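Local atomic coordinates of Adp-ribosyltransferase (Staphylococcus aureus, PDB entry 1OJQ), a protein that transfers ADP-ribose from NAD+ to a target protein, as a C3-type mono-ADP-ribosyltransferase exoenzyme of a pathogenic bacterium. Residues T13-S18 and T77-Y82; R129-N134 and Y189-V194. One frame throughout, in Å; residues are numbered along the deposited sequence.

Contact 1: T13-S18 and T77-Y82; sequences TKWGNS and TPDSVY
Helix 9-23 lies against the turn that leads into edge strand 81-87 of the ADP-ribosyltransferase core, with the backbones well separated: the nearest CA atoms, those of Ser18 and Pro78, are 8.3 Å apart. Trp15 spans this gap. Its CG stands anti to the backbone N (chi1 -173°), which carries the indole out from the helix to the turn. An indole suits the place because one ring system offers both an apolar surface and an N-H. The benzo end makes the closest apolar contacts: Trp15 CZ2 meets Pro78 CD at 3.5 Å, end to end, the proline ring offering compact apolar CD and CG, and Trp15 CH2 meets Val81 CG1 at 3.6 Å. Val81, a branched residue suited to a strand, holds CG2 over one indole face; Phe6 also brings its ring against Trp15. Ser18 OG bonds at 2.6 Å to Trp15 O, which also accepts from Ser18 N, so the hydroxyl is satisfied within its own helix. At the pyrrole edge the carboxylate of Asp79 supplies an acceptor: Trp15 NE1 donates a nearly straight hydrogen bond (165°) in the indole plane to Asp79 OD1, 2.8 Å away, on that oxygen's anti lone pair.

Contact 2: R129-N134 and Y189-V194; sequences RIYREN and YAVGSV
Strands 130-133 and 189-194 pair antiparallel with a marked twist, their short axes 4.8 Å apart at closest and their directions at 141°. Tyr131 and Tyr189 form the hydrogen-bonded pair: Tyr131 N donates to Tyr189 O and Tyr189 N to Tyr131 O, both at 2.9 Å and both nearly along the C=O axis. Ile130 and Ala190 make the adjoining non-hydrogen-bonded pair, with the close spacing of such pairs, 4.2 Å from Ile130 CA to Ala190 CA, and beyond it Val191 N donates to Arg129 O over 3.0 Å. On one face of the sheet Ile130 CG1 touches Ala190 CB at 4.0 Å; alanine's lone methyl suits its place beside the isoleucine.

The other face carries the two tyrosines. Tyr189 CG sits in the crowded position between backbone N and carbonyl carbon (chi1 52°), which turns one ring face to Tyr131 CB. This CB makes a CH-pi contact, 4.0 Å from the Tyr189 ring centroid, while the two rings meet obliquely. The edge of the Tyr131 ring abuts Val191, with Tyr131 CE1 3.8 Å from Val191 CG2. A phenol suits position 189, giving a broad apolar face and a polar tip, Tyr189 OH, which hydrogen-bonds to Tyr91 OH. Farther along, Arg132 NE donates to Asn134 OD1, which lies in the guanidinium plane two residues on. The NAD-binding residue Glu133 forms a salt bridge with Arg48, another NAD-binding residue, placing this edge pairing of the mixed sheet at the nucleotide site of the ADP-ribosyltransferase fold.

Contact 1 and contact 2 reach the two outermost strands, 81-87 and 130-133, of one mixed five-stranded sheet, between which run strands 152-158, 203-209 and 187-196. Their centres are 22 Å apart and their nearest atoms about 9 Å, so they do not touch. Contact 1 attaches a helix to one edge through side chains, whereas contact 2 completes the other by backbone pairing. Contact 2 belongs to the NAD site, empty here, through Glu133, and the Tyr189 side chain is about 8 Å from that of Arg85. Contact 1 stands back from it: the side chain of Val81 lies about 10 Å from that of Gln140, and the side chain of Trp15 about 11 Å from that of Glu180.

Contact 1: T13-S18 and T77-Y82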
ATOM      1  N   THR A  13      13.943  -6.663  -7.207  1.00  7.66           N
ATOM      2  CA  THR A  13      13.599  -6.936  -8.600  1.00  8.07           C
ATOM      3  C   THR A  13      13.616  -8.425  -8.889  1.00 10.59           C
ATOM      4  O   THR A  13      12.738  -8.977  -9.563  1.00  9.15           O
ATOM      5  CB  THR A  13      14.566  -6.213  -9.565  1.00 11.03           C
ATOM      6  OG1 THR A  13      14.253  -4.809  -9.578  1.00 11.32           O
ATOM      7  CG2 THR A  13      14.390  -6.724 -10.986  1.00 13.10           C
ATOM      8  N   LYS A  14      14.630  -9.127  -8.385  1.00  9.61           N
ATOM      9  CA  LYS A  14      14.722 -10.572  -8.638  1.00 11.22           C
ATOM     10  C   LYS A  14      13.507 -11.295  -8.086  1.00 11.00           C
ATOM     11  O   LYS A  14      12.839 -12.134  -8.702  1.00  9.12           O
ATOM     12  CB  LYS A  14      16.028 -11.073  -8.001  1.00 11.06           C
ATOM     13  CG  LYS A  14      16.296 -12.554  -8.231  1.00 15.82           C
ATOM     14  CD  LYS A  14      17.641 -12.917  -7.609  1.00 16.65           C
ATOM     15  CE  LYS A  14      17.744 -14.424  -7.401  1.00 26.97           C
ATOM     16  NZ  LYS A  14      18.752 -14.698  -6.328  1.00 60.66           N
ATOM     17  N   TRP A  15      13.181 -10.959  -6.833  1.00  8.90           N
ATOM     18  CA  TRP A  15      12.031 -11.571  -6.155  1.00  9.14           C
ATOM     19  C   TRP A  15      10.748 -11.193  -6.878  1.00  8.10           C
ATOM     20  O   TRP A  15       9.947 -12.063  -7.212  1.00  9.42           O
ATOM     21  CB  TRP A  15      11.957 -11.151  -4.690  1.00 10.96           C
ATOM     22  CG  TRP A  15      10.926 -11.815  -3.829  1.00  7.20           C
ATOM     23  CD1 TRP A  15      11.064 -12.983  -3.132  1.00  9.26           C
ATOM     24  CD2 TRP A  15       9.592 -11.363  -3.556  1.00  6.60           C
ATOM     25  NE1 TRP A  15       9.912 -13.293  -2.447  1.00  8.45           N
ATOM     26  CE2 TRP A  15       8.992 -12.301  -2.697  1.00  8.99           C
ATOM     27  CE3 TRP A  15       8.856 -10.247  -3.966  1.00 12.29           C
ATOM     28  CZ2 TRP A  15       7.686 -12.154  -2.238  1.00 14.45           C
ATOM     29  CZ3 TRP A  15       7.562 -10.082  -3.526  1.00 10.34           C
ATOM     30  CH2 TRP A  15       7.008 -11.044  -2.669  1.00 13.76           C
ATOM     31  N   GLY A  16      10.571  -9.892  -7.119  1.00  8.07           N
ATOM     32  CA  GLY A  16       9.385  -9.456  -7.833  1.00  8.95           C
ATOM     33  C   GLY A  16       9.205 -10.103  -9.192  1.00  8.69           C
ATOM     34  O   GLY A  16       8.057 -10.469  -9.508  1.00 10.64           O
ATOM     35  N   ASN A  17      10.248 -10.229  -9.999  1.00  7.39           N
ATOM     36  CA  ASN A  17      10.134 -10.855 -11.319  1.00  5.89           C
ATOM     37  C   ASN A  17       9.619 -12.287 -11.224  1.00  7.35           C
ATOM     38  O   ASN A  17       9.042 -12.819 -12.183  1.00 11.23           O
ATOM     39  CB  ASN A  17      11.505 -10.843 -12.002  1.00  9.90           C
ATOM     40  CG  ASN A  17      11.855  -9.500 -12.603  1.00 15.47           C
ATOM     41  OD1 ASN A  17      13.010  -9.203 -12.917  1.00 14.77           O
ATOM     42  ND2 ASN A  17      10.839  -8.661 -12.770  1.00  9.22           N
ATOM     43  N   SER A  18       9.838 -12.921 -10.070  1.00  9.67           N
ATOM     44  CA  SER A  18       9.342 -14.304  -9.929  1.00 11.57           C
ATOM     45  C   SER A  18       7.824 -14.277  -9.842  1.00 12.18           C
ATOM     46  O   SER A  18       7.159 -15.200 -10.319  1.00 13.05           O
ATOM     47  CB  SER A  18       9.976 -15.038  -8.745  1.00 10.69           C
ATOM     48  OG  SER A  18       9.411 -14.623  -7.503  1.00 10.96           O
ATOM     49  N   THR A  77       1.988 -14.145  -3.346  1.00  5.70           N
ATOM     50  CA  THR A  77       3.344 -14.017  -2.823  1.00  6.03           C
ATOM     51  C   THR A  77       3.989 -15.374  -2.552  1.00  5.62           C
ATOM     52  O   THR A  77       3.385 -16.215  -1.888  1.00  8.26           O
ATOM     53  CB  THR A  77       3.341 -13.204  -1.505  1.00  9.20           C
ATOM     54  OG1 THR A  77       2.425 -13.838  -0.599  1.00  7.23           O
ATOM     55  CG2 THR A  77       2.839 -11.782  -1.740  1.00  8.76           C
ATOM     56  N   PRO A  78       5.189 -15.603  -3.059  1.00  8.75           N
ATOM     57  CA  PRO A  78       5.859 -16.889  -2.799  1.00  9.62           C
ATOM     58  C   PRO A  78       6.484 -16.962  -1.416  1.00 10.16           C
ATOM     59  O   PRO A  78       6.911 -18.035  -0.981  1.00  9.18           O
ATOM     60  CB  PRO A  78       6.955 -16.888  -3.876  1.00 11.24           C
ATOM     61  CG  PRO A  78       7.336 -15.435  -3.969  1.00 10.36           C
ATOM     62  CD  PRO A  78       6.007 -14.721  -3.914  1.00  8.83           C
ATOM     63  N   ASP A  79       6.568 -15.849  -0.700  1.00 11.72           N
ATOM     64  CA  ASP A  79       7.025 -15.785   0.688  1.00  8.09           C
ATOM     65  C   ASP A  79       6.168 -14.766   1.452  1.00  8.40           C
ATOM     66  O   ASP A  79       5.632 -13.860   0.823  1.00 10.08           O
ATOM     67  CB  ASP A  79       8.472 -15.338   0.843  1.00  7.94           C
ATOM     68  CG  ASP A  79       9.466 -16.152   0.032  1.00 15.26           C
ATOM     69  OD1 ASP A  79       9.865 -15.746  -1.078  1.00 11.65           O
ATOM     70  OD2 ASP A  79       9.839 -17.235   0.527  1.00 12.88           O
ATOM     71  N   SER A  80       6.107 -14.908   2.770  1.00  7.82           N
ATOM     72  CA  SER A  80       5.617 -13.786   3.579  1.00 10.50           C
ATOM     73  C   SER A  80       6.553 -12.617   3.305  1.00 10.25           C
ATOM     74  O   SER A  80       7.769 -12.831   3.180  1.00  8.88           O
ATOM     75  CB  SER A  80       5.591 -14.201   5.041  1.00 13.67           C
ATOM     76  OG  SER A  80       5.496 -13.096   5.916  1.00 24.43           O
ATOM     77  N   VAL A  81       6.060 -11.386   3.174  1.00  5.30           N
ATOM     78  CA  VAL A  81       6.980 -10.293   2.831  1.00  5.51           C
ATOM     79  C   VAL A  81       6.468  -8.961   3.365  1.00  9.35           C
ATOM     80  O   VAL A  81       5.240  -8.822   3.451  1.00  9.64           O
ATOM     81  CB  VAL A  81       7.145 -10.187   1.292  1.00 11.24           C
ATOM     82  CG1 VAL A  81       5.792 -10.008   0.606  1.00  6.91           C
ATOM     83  CG2 VAL A  81       8.082  -9.057   0.885  1.00  8.43           C
ATOM     84  N   TYR A  82       7.355  -8.022   3.708  1.00  5.75           N
ATOM     85  CA  TYR A  82       6.878  -6.672   4.016  1.00  4.60           C
ATOM     86  C   TYR A  82       6.832  -5.794   2.766  1.00  7.12           C
ATOM     87  O   TYR A  82       7.758  -5.802   1.960  1.00  9.05           O
ATOM     88  CB  TYR A  82       7.779  -5.940   5.020  1.00 10.43           C
ATOM     89  CG  TYR A  82       7.495  -6.344   6.457  1.00 10.34           C
ATOM     90  CD1 TYR A  82       8.317  -7.243   7.113  1.00  5.01           C
ATOM     91  CD2 TYR A  82       6.392  -5.809   7.118  1.00 11.21           C
ATOM     92  CE1 TYR A  82       8.040  -7.603   8.422  1.00  9.82           C
ATOM     93  CE2 TYR A  82       6.105  -6.161   8.426  1.00  5.20           C
ATOM     94  CZ  TYR A  82       6.946  -7.058   9.054  1.00  7.93           C
ATOM     95  OH  TYR A  82       6.669  -7.413  10.354  1.00  9.77           O
TER

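Contact 2: R129-N134 and Y189-V194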
ATOM      1  N   ARG A 129      -6.402  -2.258  15.652  1.00  8.47           N
ATOM      2  CA  ARG A 129      -7.538  -1.915  14.810  1.00  7.31           C
ATOM      3  C   ARG A 129      -7.294  -2.379  13.373  1.00  9.31           C
ATOM      4  O   ARG A 129      -6.171  -2.320  12.867  1.00  8.75           O
ATOM      5  CB  ARG A 129      -7.841  -0.417  14.763  1.00  6.66           C
ATOM      6  CG  ARG A 129      -7.991   0.198  16.143  0.50 23.77           C
ATOM      7  CD  ARG A 129      -8.656   1.575  16.144  0.50 12.24           C
ATOM      8  NE  ARG A 129      -9.363   1.695  17.433  0.50 15.85           N
ATOM      9  CZ  ARG A 129     -10.665   1.938  17.514  0.50 15.96           C
ATOM     10  NH1 ARG A 129     -11.351   2.089  16.396  0.50 12.67           N
ATOM     11  NH2 ARG A 129     -11.263   2.033  18.687  0.50 25.79           N
ATOM     12  N   ILE A 130      -8.374  -2.811  12.730  1.00  6.65           N
ATOM     13  CA  ILE A 130      -8.299  -3.178  11.312  1.00  6.46           C
ATOM     14  C   ILE A 130      -8.807  -2.009  10.465  1.00  6.80           C
ATOM     15  O   ILE A 130      -9.894  -1.503  10.699  1.00  8.46           O
ATOM     16  CB  ILE A 130      -9.155  -4.426  11.029  1.00 10.42           C
ATOM     17  CG1 ILE A 130      -8.706  -5.668  11.810  1.00 10.74           C
ATOM     18  CG2 ILE A 130      -9.235  -4.721   9.528  1.00  8.62           C
ATOM     19  CD1 ILE A 130      -9.807  -6.702  11.942  1.00 10.54           C
ATOM     20  N   TYR A 131      -8.017  -1.602   9.478  1.00  6.87           N
ATOM     21  CA  TYR A 131      -8.369  -0.590   8.501  1.00  9.61           C
ATOM     22  C   TYR A 131      -8.524  -1.271   7.141  1.00  9.52           C
ATOM     23  O   TYR A 131      -7.763  -2.197   6.839  1.00  8.19           O
ATOM     24  CB  TYR A 131      -7.308   0.520   8.430  1.00  7.56           C
ATOM     25  CG  TYR A 131      -7.246   1.247   9.777  1.00  7.97           C
ATOM     26  CD1 TYR A 131      -6.343   0.827  10.747  1.00  7.33           C
ATOM     27  CD2 TYR A 131      -8.098   2.310  10.039  1.00 10.48           C
ATOM     28  CE1 TYR A 131      -6.295   1.480  11.962  1.00 10.04           C
ATOM     29  CE2 TYR A 131      -8.045   2.966  11.267  1.00 11.88           C
ATOM     30  CZ  TYR A 131      -7.142   2.544  12.214  1.00 15.11           C
ATOM     31  OH  TYR A 131      -7.074   3.172  13.437  1.00 12.15           O
ATOM     32  N   ARG A 132      -9.513  -0.813   6.376  1.00  8.32           N
ATOM     33  CA  ARG A 132      -9.771  -1.418   5.072  1.00 10.59           C
ATOM     34  C   ARG A 132      -9.699  -0.380   3.967  1.00 12.93           C
ATOM     35  O   ARG A 132     -10.169   0.754   4.154  1.00 11.33           O
ATOM     36  CB  ARG A 132     -11.159  -2.066   5.060  1.00 12.96           C
ATOM     37  CG  ARG A 132     -11.546  -2.801   3.786  1.00 15.54           C
ATOM     38  CD  ARG A 132     -13.059  -3.024   3.777  1.00 21.99           C
ATOM     39  NE  ARG A 132     -13.476  -3.717   2.564  1.00 23.84           N
ATOM     40  CZ  ARG A 132     -13.586  -5.036   2.465  1.00 37.76           C
ATOM     41  NH1 ARG A 132     -13.310  -5.811   3.507  1.00 45.97           N
ATOM     42  NH2 ARG A 132     -13.975  -5.580   1.316  1.00 31.18           N
ATOM     43  N   GLU A 133      -9.122  -0.741   2.825  1.00  7.82           N
ATOM     44  CA  GLU A 133      -9.112   0.173   1.683  1.00  6.36           C
ATOM     45  C   GLU A 133     -10.083  -0.382   0.652  1.00 11.08           C
ATOM     46  O   GLU A 133      -9.873  -1.527   0.236  1.00 10.10           O
ATOM     47  CB  GLU A 133      -7.703   0.291   1.116  1.00  5.51           C
ATOM     48  CG  GLU A 133      -7.569   0.916  -0.258  1.00  7.90           C
ATOM     49  CD  GLU A 133      -8.136   2.322  -0.254  1.00 11.91           C
ATOM     50  OE1 GLU A 133      -7.637   3.145   0.559  1.00 16.30           O
ATOM     51  OE2 GLU A 133      -9.071   2.611  -1.023  1.00 11.63           O
ATOM     52  N   ASN A 134     -11.120   0.351   0.253  1.00  7.84           N
ATOM     53  CA  ASN A 134     -12.028  -0.240  -0.720  1.00 10.42           C
ATOM     54  C   ASN A 134     -11.520  -0.135  -2.147  1.00 12.00           C
ATOM     55  O   ASN A 134     -11.982  -0.890  -3.020  1.00  8.07           O
ATOM     56  CB  ASN A 134     -13.410   0.415  -0.590  1.00  9.50           C
ATOM     57  CG  ASN A 134     -14.076  -0.199   0.640  1.00 16.37           C
ATOM     58  OD1 ASN A 134     -14.007  -1.414   0.803  1.00 17.94           O
ATOM     59  ND2 ASN A 134     -14.659   0.645   1.471  1.00 23.52           N
ATOM     60  N   TYR A 189      -5.836  -4.414   6.936  1.00  9.44           N
ATOM     61  CA  TYR A 189      -4.625  -4.614   7.736  1.00  6.40           C
ATOM     62  C   TYR A 189      -4.943  -4.273   9.191  1.00  6.66           C
ATOM     63  O   TYR A 189      -5.726  -3.346   9.423  1.00  7.15           O
ATOM     64  CB  TYR A 189      -3.451  -3.788   7.230  1.00 10.11           C
ATOM     65  CG  TYR A 189      -3.701  -2.312   7.044  1.00 12.09           C
ATOM     66  CD1 TYR A 189      -3.370  -1.402   8.048  1.00 14.15           C
ATOM     67  CD2 TYR A 189      -4.267  -1.842   5.864  1.00 14.23           C
ATOM     68  CE1 TYR A 189      -3.600  -0.045   7.867  1.00 12.99           C
ATOM     69  CE2 TYR A 189      -4.499  -0.486   5.684  1.00 17.17           C
ATOM     70  CZ  TYR A 189      -4.160   0.393   6.696  1.00 15.67           C
ATOM     71  OH  TYR A 189      -4.391   1.745   6.527  1.00 19.43           O
ATOM     72  N   ALA A 190      -4.349  -5.066  10.073  1.00  8.88           N
ATOM     73  CA  ALA A 190      -4.476  -4.937  11.513  1.00  9.11           C
ATOM     74  C   ALA A 190      -3.190  -4.320  12.071  1.00  8.13           C
ATOM     75  O   ALA A 190      -2.126  -4.909  11.949  1.00  8.08           O
ATOM     76  CB  ALA A 190      -4.756  -6.260  12.200  1.00  9.20           C
ATOM     77  N   VAL A 191      -3.331  -3.132  12.651  1.00  9.55           N
ATOM     78  CA  VAL A 191      -2.152  -2.390  13.085  1.00  7.07           C
ATOM     79  C   VAL A 191      -1.560  -3.002  14.348  1.00  6.91           C
ATOM     80  O   VAL A 191      -2.274  -3.211  15.323  1.00 12.16           O
ATOM     81  CB  VAL A 191      -2.511  -0.910  13.323  1.00  5.06           C
ATOM     82  CG1 VAL A 191      -1.321  -0.209  13.965  1.00  6.41           C
ATOM     83  CG2 VAL A 191      -2.906  -0.262  12.004  1.00 10.53           C
ATOM     84  N   GLY A 192      -0.266  -3.290  14.350  1.00  5.86           N
ATOM     85  CA  GLY A 192       0.480  -3.797  15.484  1.00  7.77           C
ATOM     86  C   GLY A 192       1.014  -2.667  16.356  1.00 13.12           C
ATOM     87  O   GLY A 192       0.949  -2.724  17.590  1.00 13.47           O
ATOM     88  N   SER A 193       1.562  -1.620  15.726  1.00  6.82           N
ATOM     89  CA  SER A 193       2.158  -0.542  16.503  1.00  4.71           C
ATOM     90  C   SER A 193       2.347   0.698  15.635  1.00  8.68           C
ATOM     91  O   SER A 193       2.368   0.594  14.415  1.00  8.48           O
ATOM     92  CB  SER A 193       3.540  -0.950  17.028  1.00  9.25           C
ATOM     93  OG  SER A 193       4.490  -1.148  15.974  1.00 12.54           O
ATOM     94  N   VAL A 194       2.504   1.817  16.324  1.00  6.48           N
ATOM     95  CA  VAL A 194       2.894   3.084  15.721  1.00  4.72           C
ATOM     96  C   VAL A 194       4.107   3.617  16.466  1.00 10.74           C
ATOM     97  O   VAL A 194       3.989   3.930  17.657  1.00 13.96           O
ATOM     98  CB  VAL A 194       1.774   4.141  15.754  1.00  3.96           C
ATOM     99  CG1 VAL A 194       2.269   5.379  15.000  1.00  4.44           C
ATOM    100  CG2 VAL A 194       0.491   3.601  15.173  1.00  8.25           C
TER